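Local coordinates for protein minor fimbrium subunit Mfa5 (Porphyromonas gingivalis ATCC 33277, PDB 6TO1) that serves as an accessory subunit of the minor fimbriae, filaments that mediate biofilm formation and adhesion to host cells and to other oral bacteria, at residues T209-A221 against A343-Y356. Sequence-based numbering, arbitrary orientation.
Sequences TQGGLKMARNIMA and AAINEAQFAKNSGY
Helices 209-220 and 343-353 run side by side and nearly parallel (12°), their axes 8.3 Å apart, closest at Gln210 and Ala344, where the CA atoms are 4.2 Å from each other. Alanine suits that point, since its lone methyl lets the backbones close in while still meeting CG2 of Thr209. Leu213 lays CD1 against Ala344 and also Ala348, whose methyl is again small enough to admit a branched side chain. Glu347 fits as a knob among Gln210, Leu213, Lys214 and Arg217, its CG packing on Leu213 CB. With a bend at chi2 (70°), its carboxylate presents OE1 to Gln210 and OE2 to Arg217. OE1 takes a nearly straight bond from Gln210 NE2 (2.9 Å, 174°) on its anti side but tilted out of the carboxylate plane, and another from Tyr309 OH. In one of its two conformers, Arg217 grips OE2 side-on, NE and NH1 each 2.8 Å from it and on the same face of the carboxylate; such pairing probably favours the ionised acid here. Phe350 CB covers one face of the guanidinium, leaving its edge for polar partners: NH1 also bridges to Glu304, and NH2 reaches Ser354 OG through a water. Past the helix end, Gly355 takes the positive phi of a Schellman motif, where a side chain would press on the carbonyl O of Ser354, and the chain turns to Tyr356, whose ring receives Met220 CG over one face in a CH-pi contact, 3.5 Å from its centroid. Two waters link Tyr356 OH to the carbonyls of Arg217 and Met220. This is helix packing on one side of the von Willebrand factor A-type sheet: Ala216 and Met220 rest on strands 126-133 and 227-234, Leu213 and Ala348 touch helix 369-378, and Tyr356 leads into strand 357-362.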
ATOM      1  N   THR A 209      17.216  32.310  18.801  1.00 14.64           N
ATOM      2  CA  THR A 209      16.805  31.314  17.810  1.00 17.85           C
ATOM      3  C   THR A 209      17.494  29.975  18.071  1.00 15.48           C
ATOM      4  O   THR A 209      16.871  28.912  17.964  1.00 15.16           O
ATOM      5  CB  THR A 209      17.086  31.866  16.418  1.00 17.66           C
ATOM      6  OG1 THR A 209      16.400  33.123  16.278  1.00 19.21           O
ATOM      7  CG2 THR A 209      16.629  30.918  15.308  1.00 15.37           C
ATOM      8  N   GLN A 210      18.763  30.005  18.445  1.00 15.62           N
ATOM      9  CA  GLN A 210      19.427  28.764  18.818  1.00 14.07           C
ATOM     10  C   GLN A 210      18.648  28.061  19.922  1.00 14.95           C
ATOM     11  O   GLN A 210      18.443  26.843  19.875  1.00 15.31           O
ATOM     12  CB  GLN A 210      20.854  29.043  19.262  1.00 15.73           C
ATOM     13  CG  GLN A 210      21.478  27.839  19.927  1.00 18.88           C
ATOM     14  CD  GLN A 210      22.940  28.010  20.265  1.00 19.45           C
ATOM     15  OE1 GLN A 210      23.391  29.102  20.656  1.00 18.66           O
ATOM     16  NE2 GLN A 210      23.700  26.918  20.113  1.00 16.73           N
ATOM     17  N   GLY A 211      18.180  28.822  20.915  1.00 17.38           N
ATOM     18  CA  GLY A 211      17.455  28.206  22.022  1.00 19.77           C
ATOM     19  C   GLY A 211      16.134  27.592  21.595  1.00 14.13           C
ATOM     20  O   GLY A 211      15.762  26.502  22.053  1.00 15.91           O
ATOM     21  N   GLY A 212      15.401  28.277  20.712  1.00 15.57           N
ATOM     22  CA  GLY A 212      14.206  27.685  20.151  1.00 18.44           C
ATOM     23  C   GLY A 212      14.502  26.388  19.424  1.00 17.17           C
ATOM     24  O   GLY A 212      13.802  25.390  19.601  1.00 17.76           O
ATOM     25  N   LEU A 213      15.568  26.371  18.626  1.00 16.25           N
ATOM     26  CA  LEU A 213      15.917  25.157  17.904  1.00 15.25           C
ATOM     27  C   LEU A 213      16.399  24.054  18.839  1.00 17.81           C
ATOM     28  O   LEU A 213      16.111  22.874  18.610  1.00 17.28           O
ATOM     29  CB  LEU A 213      16.978  25.473  16.854  1.00 15.24           C
ATOM     30  CG  LEU A 213      16.516  26.335  15.703  1.00 15.10           C
ATOM     31  CD1 LEU A 213      17.672  26.802  14.847  1.00 17.03           C
ATOM     32  CD2 LEU A 213      15.484  25.580  14.823  1.00 19.11           C
ATOM     33  N   LYS A 214      17.149  24.408  19.893  1.00 14.12           N
ATOM     34  CA  LYS A 214      17.590  23.412  20.859  1.00 16.15           C
ATOM     35  C   LYS A 214      16.404  22.761  21.561  1.00 17.86           C
ATOM     36  O   LYS A 214      16.369  21.539  21.723  1.00 17.75           O
ATOM     37  CB  LYS A 214      18.537  24.050  21.875  1.00 17.77           C
ATOM     38  CG  LYS A 214      18.881  23.148  23.060  1.00 15.39           C
ATOM     39  CD  LYS A 214      19.633  21.894  22.650  1.00 16.81           C
ATOM     40  CE  LYS A 214      19.928  21.000  23.871  1.00 19.81           C
ATOM     41  NZ  LYS A 214      20.780  19.816  23.524  1.00 22.40           N
ATOM     42  N   MET A 215      15.411  23.552  21.968  1.00 16.79           N
ATOM     43  CA  MET A 215      14.228  22.947  22.574  1.00 18.05           C
ATOM     44  C   MET A 215      13.501  22.025  21.594  1.00 17.65           C
ATOM     45  O   MET A 215      13.018  20.947  21.979  1.00 17.38           O
ATOM     46  CB  MET A 215      13.293  24.036  23.090  1.00 15.97           C
ATOM     47  CG  MET A 215      12.105  23.433  23.812  1.00 22.50           C
ATOM     48  SD  MET A 215      11.086  24.679  24.562  1.00 24.06           S
ATOM     49  CE  MET A 215      12.000  24.895  26.100  1.00 22.99           C
ATOM     50  N   ALA A 216      13.403  22.435  20.332  1.00 19.26           N
ATOM     51  CA  ALA A 216      12.843  21.571  19.302  1.00 17.95           C
ATOM     52  C   ALA A 216      13.620  20.260  19.178  1.00 18.32           C
ATOM     53  O   ALA A 216      13.020  19.191  19.017  1.00 18.08           O
ATOM     54  CB  ALA A 216      12.829  22.319  17.967  1.00 18.05           C
ATOM     55  N   ARG A 217      14.958  20.318  19.258  0.86 17.70           N
ATOM     56  CA  ARG A 217      15.741  19.089  19.202  0.86 17.15           C
ATOM     57  C   ARG A 217      15.477  18.220  20.431  0.86 19.09           C
ATOM     58  O   ARG A 217      15.392  16.992  20.321  0.86 19.56           O
ATOM     59  CB  ARG A 217      17.236  19.392  19.082  0.86 17.35           C
ATOM     60  CG  ARG A 217      17.621  20.088  17.823  0.86 20.10           C
ATOM     61  CD  ARG A 217      19.102  19.903  17.521  0.86 18.37           C
ATOM     62  NE  ARG A 217      19.995  20.406  18.554  0.86 18.98           N
ATOM     63  CZ  ARG A 217      20.856  19.657  19.240  0.86 18.89           C
ATOM     64  NH1 ARG A 217      21.665  20.228  20.116  0.86 17.35           N
ATOM     65  NH2 ARG A 217      20.914  18.342  19.061  0.86 18.69           N
ATOM     66  N   ASN A 218      15.320  18.839  21.600  1.00 16.98           N
ATOM     67  CA  ASN A 218      15.014  18.081  22.799  1.00 19.35           C
ATOM     68  C   ASN A 218      13.673  17.377  22.651  1.00 21.10           C
ATOM     69  O   ASN A 218      13.530  16.202  23.014  1.00 19.57           O
ATOM     70  CB  ASN A 218      14.970  18.990  24.028  1.00 18.18           C
ATOM     71  CG  ASN A 218      16.358  19.396  24.534  1.00 22.07           C
ATOM     72  OD1 ASN A 218      17.396  18.929  24.066  1.00 21.16           O
ATOM     73  ND2 ASN A 218      16.356  20.270  25.521  1.00 24.94           N
ATOM     74  N   ILE A 219      12.679  18.090  22.128  1.00 20.60           N
ATOM     75  CA  ILE A 219      11.361  17.504  21.940  1.00 17.32           C
ATOM     76  C   ILE A 219      11.410  16.397  20.902  1.00 21.07           C
ATOM     77  O   ILE A 219      10.831  15.328  21.095  1.00 17.61           O
ATOM     78  CB  ILE A 219      10.351  18.593  21.543  1.00 19.89           C
ATOM     79  CG1 ILE A 219      10.088  19.502  22.739  1.00 22.31           C
ATOM     80  CG2 ILE A 219       9.040  17.968  21.074  1.00 20.80           C
ATOM     81  CD1 ILE A 219       9.367  20.781  22.413  1.00 24.45           C
ATOM     82  N   MET A 220      12.090  16.638  19.785  1.00 19.37           N
ATOM     83  CA  MET A 220      12.130  15.657  18.708  1.00 18.21           C
ATOM     84  C   MET A 220      12.884  14.396  19.097  1.00 21.46           C
ATOM     85  O   MET A 220      12.636  13.334  18.507  1.00 19.90           O
ATOM     86  CB  MET A 220      12.765  16.280  17.468  1.00 18.90           C
ATOM     87  CG  MET A 220      12.568  15.421  16.229  1.00 20.71           C
ATOM     88  SD  MET A 220      10.844  15.488  15.657  1.00 21.01           S
ATOM     89  CE  MET A 220      10.782  17.026  14.759  1.00 23.01           C
ATOM     90  N   ALA A 221      13.756  14.469  20.103  1.00 21.89           N
ATOM     91  CA  ALA A 221      14.510  13.292  20.530  1.00 20.21           C
ATOM     92  C   ALA A 221      13.624  12.124  20.955  1.00 25.50           C
ATOM     93  O   ALA A 221      14.073  10.980  20.927  1.00 27.59           O
ATOM     94  CB  ALA A 221      15.435  13.653  21.682  1.00 25.47           C
ATOM     95  N   ALA A 343      25.146  30.995  15.163  1.00 15.39           N
ATOM     96  CA  ALA A 343      24.902  29.978  16.184  1.00 17.42           C
ATOM     97  C   ALA A 343      23.611  29.201  15.907  1.00 13.57           C
ATOM     98  O   ALA A 343      23.534  27.995  16.170  1.00 16.90           O
ATOM     99  CB  ALA A 343      24.840  30.608  17.569  1.00 18.27           C
ATOM    100  N   ALA A 344      22.591  29.880  15.400  1.00 14.39           N
ATOM    101  CA  ALA A 344      21.341  29.201  15.064  1.00 17.52           C
ATOM    102  C   ALA A 344      21.506  28.276  13.868  1.00 15.87           C
ATOM    103  O   ALA A 344      20.930  27.185  13.846  1.00 15.59           O
ATOM    104  CB  ALA A 344      20.255  30.231  14.801  1.00 17.65           C
ATOM    105  N   ILE A 345      22.243  28.706  12.840  1.00 16.18           N
ATOM    106  CA  ILE A 345      22.560  27.790  11.744  1.00 14.22           C
ATOM    107  C   ILE A 345      23.290  26.561  12.294  1.00 16.66           C
ATOM    108  O   ILE A 345      23.020  25.422  11.894  1.00 15.80           O
ATOM    109  CB  ILE A 345      23.382  28.496  10.653  1.00 13.53           C
ATOM    110  CG1 ILE A 345      22.610  29.679  10.052  1.00 17.54           C
ATOM    111  CG2 ILE A 345      23.791  27.463   9.623  1.00 14.93           C
ATOM    112  CD1 ILE A 345      23.469  30.646   9.269  1.00 18.00           C
ATOM    113  N   ASN A 346      24.222  26.787  13.238  1.00 17.70           N
ATOM    114  CA  ASN A 346      25.000  25.719  13.865  1.00 18.84           C
ATOM    115  C   ASN A 346      24.089  24.734  14.577  1.00 15.76           C
ATOM    116  O   ASN A 346      24.246  23.506  14.451  1.00 18.11           O
ATOM    117  CB  ASN A 346      25.993  26.380  14.844  1.00 19.25           C
ATOM    118  CG  ASN A 346      27.262  25.587  15.082  1.00 19.96           C
ATOM    119  OD1 ASN A 346      28.303  26.177  15.406  1.00 17.50           O
ATOM    120  ND2 ASN A 346      27.181  24.282  15.009  1.00 18.20           N
ATOM    121  N   GLU A 347      23.118  25.256  15.331  1.00 15.85           N
ATOM    122  CA  GLU A 347      22.186  24.421  16.068  1.00 17.18           C
ATOM    123  C   GLU A 347      21.298  23.627  15.120  1.00 15.79           C
ATOM    124  O   GLU A 347      21.023  22.444  15.356  1.00 17.76           O
ATOM    125  CB  GLU A 347      21.344  25.305  16.972  1.00 16.25           C
ATOM    126  CG  GLU A 347      20.495  24.547  17.953  1.00 16.34           C
ATOM    127  CD  GLU A 347      21.316  23.884  19.040  1.00 16.29           C
ATOM    128  OE1 GLU A 347      22.408  24.401  19.360  1.00 19.37           O
ATOM    129  OE2 GLU A 347      20.870  22.855  19.581  1.00 17.18           O
ATOM    130  N   ALA A 348      20.871  24.253  14.030  1.00 16.53           N
ATOM    131  CA  ALA A 348      20.104  23.522  13.040  1.00 18.76           C
ATOM    132  C   ALA A 348      20.922  22.400  12.432  1.00 18.88           C
ATOM    133  O   ALA A 348      20.361  21.372  12.066  1.00 17.16           O
ATOM    134  CB  ALA A 348      19.597  24.462  11.956  1.00 16.54           C
ATOM    135  N   GLN A 349      22.241  22.575  12.307  1.00 19.08           N
ATOM    136  CA  GLN A 349      23.068  21.512  11.736  1.00 22.06           C
ATOM    137  C   GLN A 349      23.000  20.247  12.587  1.00 18.82           C
ATOM    138  O   GLN A 349      22.993  19.129  12.052  1.00 18.82           O
ATOM    139  CB  GLN A 349      24.525  21.965  11.593  1.00 19.20           C
ATOM    140  CG  GLN A 349      25.368  20.976  10.788  1.00 20.91           C
ATOM    141  CD  GLN A 349      24.844  20.774   9.366  1.00 22.17           C
ATOM    142  OE1 GLN A 349      24.654  21.721   8.619  1.00 23.67           O
ATOM    143  NE2 GLN A 349      24.604  19.532   9.002  1.00 25.40           N
ATOM    144  N   PHE A 350      22.960  20.399  13.917  1.00 16.85           N
ATOM    145  CA  PHE A 350      22.837  19.230  14.782  1.00 20.16           C
ATOM    146  C   PHE A 350      21.516  18.523  14.512  1.00 23.75           C
ATOM    147  O   PHE A 350      21.460  17.289  14.482  1.00 18.91           O
ATOM    148  CB  PHE A 350      22.939  19.607  16.267  1.00 17.57           C
ATOM    149  CG  PHE A 350      24.148  20.451  16.604  1.00 19.61           C
ATOM    150  CD1 PHE A 350      25.379  20.205  15.996  1.00 17.46           C
ATOM    151  CD2 PHE A 350      24.046  21.492  17.505  1.00 20.60           C
ATOM    152  CE1 PHE A 350      26.484  20.984  16.287  1.00 19.23           C
ATOM    153  CE2 PHE A 350      25.141  22.265  17.785  1.00 20.84           C
ATOM    154  CZ  PHE A 350      26.349  22.019  17.184  1.00 18.22           C
ATOM    155  N   ALA A 351      20.444  19.296  14.291  1.00 19.59           N
ATOM    156  CA  ALA A 351      19.148  18.701  13.953  1.00 19.83           C
ATOM    157  C   ALA A 351      19.207  17.979  12.609  1.00 18.55           C
ATOM    158  O   ALA A 351      18.665  16.872  12.466  1.00 19.54           O
ATOM    159  CB  ALA A 351      18.068  19.780  13.909  1.00 17.38           C
ATOM    160  N   LYS A 352      19.879  18.588  11.618  1.00 20.44           N
ATOM    161  CA  LYS A 352      20.011  17.939  10.317  1.00 20.14           C
ATOM    162  C   LYS A 352      20.821  16.657  10.430  1.00 21.07           C
ATOM    163  O   LYS A 352      20.498  15.651   9.787  1.00 23.13           O
ATOM    164  CB  LYS A 352      20.663  18.883   9.303  1.00 20.80           C
ATOM    165  CG  LYS A 352      19.866  20.156   8.975  1.00 19.31           C
ATOM    166  CD  LYS A 352      20.754  21.206   8.302  1.00 23.47           C
ATOM    167  CE  LYS A 352      20.044  22.544   8.239  1.00 17.72           C
ATOM    168  NZ  LYS A 352      20.839  23.557   7.489  1.00 17.25           N
ATOM    169  N   ASN A 353      21.874  16.675  11.238  1.00 19.81           N
ATOM    170  CA  ASN A 353      22.680  15.486  11.458  1.00 22.83           C
ATOM    171  C   ASN A 353      21.870  14.360  12.086  1.00 31.00           C
ATOM    172  O   ASN A 353      22.187  13.192  11.872  1.00 28.21           O
ATOM    173  CB  ASN A 353      23.881  15.819  12.349  1.00 22.83           C
ATOM    174  CG  ASN A 353      24.882  16.708  11.661  1.00 22.48           C
ATOM    175  OD1 ASN A 353      24.802  16.934  10.465  1.00 22.73           O
ATOM    176  ND2 ASN A 353      25.814  17.265  12.441  1.00 28.08           N
ATOM    177  N   SER A 354      20.836  14.684  12.864  1.00 19.98           N
ATOM    178  CA  SER A 354      19.932  13.692  13.429  1.00 19.11           C
ATOM    179  C   SER A 354      18.883  13.198  12.433  1.00 20.41           C
ATOM    180  O   SER A 354      18.040  12.365  12.807  1.00 23.75           O
ATOM    181  CB  SER A 354      19.222  14.281  14.660  1.00 24.99           C
ATOM    182  OG  SER A 354      20.127  14.547  15.721  1.00 21.57           O
ATOM    183  N   GLY A 355      18.897  13.693  11.204  1.00 23.74           N
ATOM    184  CA  GLY A 355      17.913  13.342  10.204  1.00 22.73           C
ATOM    185  C   GLY A 355      16.656  14.185  10.158  1.00 28.22           C
ATOM    186  O   GLY A 355      15.684  13.771   9.520  1.00 25.32           O
ATOM    187  N   TYR A 356      16.621  15.338  10.807  1.00 20.45           N
ATOM    188  CA  TYR A 356      15.415  16.143  10.798  1.00 20.62           C
ATOM    189  C   TYR A 356      15.414  17.077   9.589  1.00 21.35           C
ATOM    190  O   TYR A 356      16.457  17.594   9.191  1.00 22.16           O
ATOM    191  CB  TYR A 356      15.287  16.972  12.076  1.00 20.03           C
ATOM    192  CG  TYR A 356      15.460  16.198  13.372  1.00 20.30           C
ATOM    193  CD1 TYR A 356      15.234  14.824  13.432  1.00 19.50           C
ATOM    194  CD2 TYR A 356      15.867  16.837  14.525  1.00 18.17           C
ATOM    195  CE1 TYR A 356      15.391  14.114  14.612  1.00 21.10           C
ATOM    196  CE2 TYR A 356      16.022  16.138  15.713  1.00 14.98           C
ATOM    197  CZ  TYR A 356      15.804  14.767  15.738  1.00 15.21           C
ATOM    198  OH  TYR A 356      15.953  14.052  16.889  1.00 19.47           O
TER
HETATM  199  O   HOH W   1      19.297  16.677  17.263  1.00 20.71           O
HETATM  200  O   HOH W   2      17.210  15.452  18.928  1.00 22.88           O
HETATM  201  O   HOH W   3      14.426  11.595  17.159  1.00 28.29           O